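Local coordinates for tubulin-like protein CetZ (Methanosaeta thermophila, PDB 3ZID) that binds and hydrolyses GTP as a tubulin/FtsZ-family cytoskeletal protein and is probably involved in controlling archaeal cell shape, at residues Glu88-Glu91 and Met92-Glu96. Residues are numbered along the deposited sequence; the frame is centred on the assembly and turned at random.
Sequences ENQE and MILEE
I93 N donates to N89 O at 3.0 Å, one of three successive i to i+4 bonds that join 88-91 to 92-96 within the amphipathic alpha-helix 79-98 of the Rossmann-like GTPase domain. L94 N follows on Q90 O at 2.9 Å and is almost straight, with an N-H...O angle of 175°. E95 N reaches E91 O at 2.8 Å in a less straight bond, with an N-H...O angle of 149°. Side chains one turn apart meet alongside one another. N89 and M92 point the same way, and the M92 methyl CE lies 3.5 Å from N89 OD1. With CG anti to the backbone N, the M92 chain bends at chi2 (-104°) and again at chi3, which turns CE back toward the asparagine. The N89 amide is held from the preceding turn, where ND2 bonds to G85 O, while V69 and P70 of a neighbouring loop touch its side chain. I93 is buried and touches V69 and F120 of helix 117-131; its side chain lies about 8 Å from that of the GTP-binding T116 and about 13 Å from the bound GDP, so it is not itself part of the pocket. On the flank that meets E127 of helix 117-131, Q90 runs extended beside L94, and its aliphatic CG packs 3.7 Å from L94 CD1.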
ATOM      1  N   GLU A  88      22.042   5.761   8.748  1.00 46.69           N
ATOM      2  CA  GLU A  88      22.555   6.838   9.579  1.00 49.24           C
ATOM      3  C   GLU A  88      21.611   7.200  10.718  1.00 49.22           C
ATOM      4  O   GLU A  88      22.056   7.660  11.768  1.00 42.26           O
ATOM      5  CB  GLU A  88      22.842   8.067   8.712  1.00 57.76           C
ATOM      6  CG  GLU A  88      24.020   7.865   7.757  1.00 68.71           C
ATOM      7  CD  GLU A  88      24.121   8.947   6.694  1.00 71.21           C
ATOM      8  OE1 GLU A  88      23.350   9.929   6.757  1.00 70.84           O
ATOM      9  OE2 GLU A  88      24.976   8.811   5.794  1.00 69.27           O
ATOM     10  N   ASN A  89      20.310   6.967  10.526  1.00 51.87           N
ATOM     11  CA  ASN A  89      19.328   7.352  11.538  1.00 49.37           C
ATOM     12  C   ASN A  89      18.500   6.197  12.083  1.00 41.79           C
ATOM     13  O   ASN A  89      17.525   6.416  12.806  1.00 43.86           O
ATOM     14  CB  ASN A  89      18.387   8.403  10.964  1.00 49.00           C
ATOM     15  CG  ASN A  89      19.112   9.661  10.549  1.00 52.50           C
ATOM     16  OD1 ASN A  89      19.263  10.584  11.348  1.00 54.59           O
ATOM     17  ND2 ASN A  89      19.550   9.716   9.290  1.00 47.40           N
ATOM     18  N   GLN A  90      18.928   4.978  11.770  1.00 42.26           N
ATOM     19  CA  GLN A  90      18.213   3.751  12.121  1.00 48.02           C
ATOM     20  C   GLN A  90      17.866   3.646  13.608  1.00 47.10           C
ATOM     21  O   GLN A  90      16.725   3.352  13.974  1.00 43.31           O
ATOM     22  CB  GLN A  90      19.044   2.532  11.701  1.00 56.30           C
ATOM     23  CG  GLN A  90      18.435   1.182  12.054  1.00 60.12           C
ATOM     24  CD  GLN A  90      19.192   0.011  11.434  1.00 60.73           C
ATOM     25  OE1 GLN A  90      19.674   0.091  10.301  1.00 61.96           O
ATOM     26  NE2 GLN A  90      19.280  -1.090  12.169  1.00 56.48           N
ATOM     27  N   GLU A  91      18.851   3.889  14.462  1.00 47.16           N
ATOM     28  CA  GLU A  91      18.640   3.756  15.895  1.00 51.88           C
ATOM     29  C   GLU A  91      17.631   4.774  16.404  1.00 49.76           C
ATOM     30  O   GLU A  91      16.790   4.465  17.249  1.00 54.63           O
ATOM     31  CB  GLU A  91      19.965   3.875  16.640  1.00 62.79           C
ATOM     32  CG  GLU A  91      21.000   2.831  16.208  1.00 74.62           C
ATOM     33  CD  GLU A  91      20.695   1.408  16.695  1.00 83.12           C
ATOM     34  OE1 GLU A  91      19.575   1.139  17.186  1.00 83.49           O
ATOM     35  OE2 GLU A  91      21.593   0.547  16.585  1.00 88.34           O
ATOM     36  N   MET A  92      17.709   5.982  15.867  1.00 46.61           N
ATOM     37  CA  MET A  92      16.821   7.061  16.273  1.00 52.51           C
ATOM     38  C   MET A  92      15.375   6.719  15.911  1.00 49.28           C
ATOM     39  O   MET A  92      14.446   6.935  16.691  1.00 45.51           O
ATOM     40  CB  MET A  92      17.259   8.364  15.598  1.00 57.19           C
ATOM     41  CG  MET A  92      16.458   9.577  16.009  1.00 57.47           C
ATOM     42  SD  MET A  92      15.290  10.082  14.747  1.00 72.05           S
ATOM     43  CE  MET A  92      16.396  10.567  13.422  1.00 56.65           C
ATOM     44  N   ILE A  93      15.194   6.188  14.712  1.00 47.05           N
ATOM     45  CA  ILE A  93      13.879   5.779  14.250  1.00 36.80           C
ATOM     46  C   ILE A  93      13.317   4.633  15.098  1.00 37.38           C
ATOM     47  O   ILE A  93      12.219   4.735  15.660  1.00 37.05           O
ATOM     48  CB  ILE A  93      13.939   5.401  12.769  1.00 33.95           C
ATOM     49  CG1 ILE A  93      14.088   6.677  11.947  1.00 39.26           C
ATOM     50  CG2 ILE A  93      12.698   4.627  12.356  1.00 35.00           C
ATOM     51  CD1 ILE A  93      14.862   6.496  10.662  1.00 47.27           C
ATOM     52  N   LEU A  94      14.084   3.557  15.226  1.00 41.67           N
ATOM     53  CA  LEU A  94      13.667   2.422  16.048  1.00 47.25           C
ATOM     54  C   LEU A  94      13.412   2.769  17.520  1.00 50.94           C
ATOM     55  O   LEU A  94      12.514   2.200  18.157  1.00 51.61           O
ATOM     56  CB  LEU A  94      14.690   1.292  15.944  1.00 49.31           C
ATOM     57  CG  LEU A  94      14.772   0.629  14.575  1.00 48.69           C
ATOM     58  CD1 LEU A  94      16.001  -0.259  14.500  1.00 55.77           C
ATOM     59  CD2 LEU A  94      13.530  -0.191  14.373  1.00 41.79           C
ATOM     60  N   GLU A  95      14.195   3.700  18.049  1.00 51.24           N
ATOM     61  CA  GLU A  95      14.015   4.165  19.418  1.00 53.75           C
ATOM     62  C   GLU A  95      12.626   4.767  19.603  1.00 45.18           C
ATOM     63  O   GLU A  95      11.926   4.475  20.574  1.00 40.77           O
ATOM     64  CB  GLU A  95      15.098   5.178  19.783  1.00 59.84           C
ATOM     65  CG  GLU A  95      14.829   5.937  21.061  1.00 74.10           C
ATOM     66  CD  GLU A  95      15.991   6.831  21.463  1.00 88.12           C
ATOM     67  OE1 GLU A  95      17.016   6.831  20.743  1.00 91.70           O
ATOM     68  OE2 GLU A  95      15.883   7.517  22.504  1.00 92.67           O
ATOM     69  N   GLU A  96      12.225   5.596  18.646  1.00 44.79           N
ATOM     70  CA  GLU A  96      10.927   6.247  18.697  1.00 48.86           C
ATOM     71  C   GLU A  96       9.792   5.234  18.730  1.00 46.40           C
ATOM     72  O   GLU A  96       8.786   5.430  19.419  1.00 46.45           O
ATOM     73  CB  GLU A  96      10.757   7.191  17.504  1.00 57.61           C
ATOM     74  CG  GLU A  96       9.412   7.906  17.472  1.00 68.46           C
ATOM     75  CD  GLU A  96       9.075   8.635  18.759  1.00 77.47           C
ATOM     76  OE1 GLU A  96      10.003   9.170  19.408  1.00 80.36           O
ATOM     77  OE2 GLU A  96       7.877   8.643  19.130  1.00 76.20           O
TER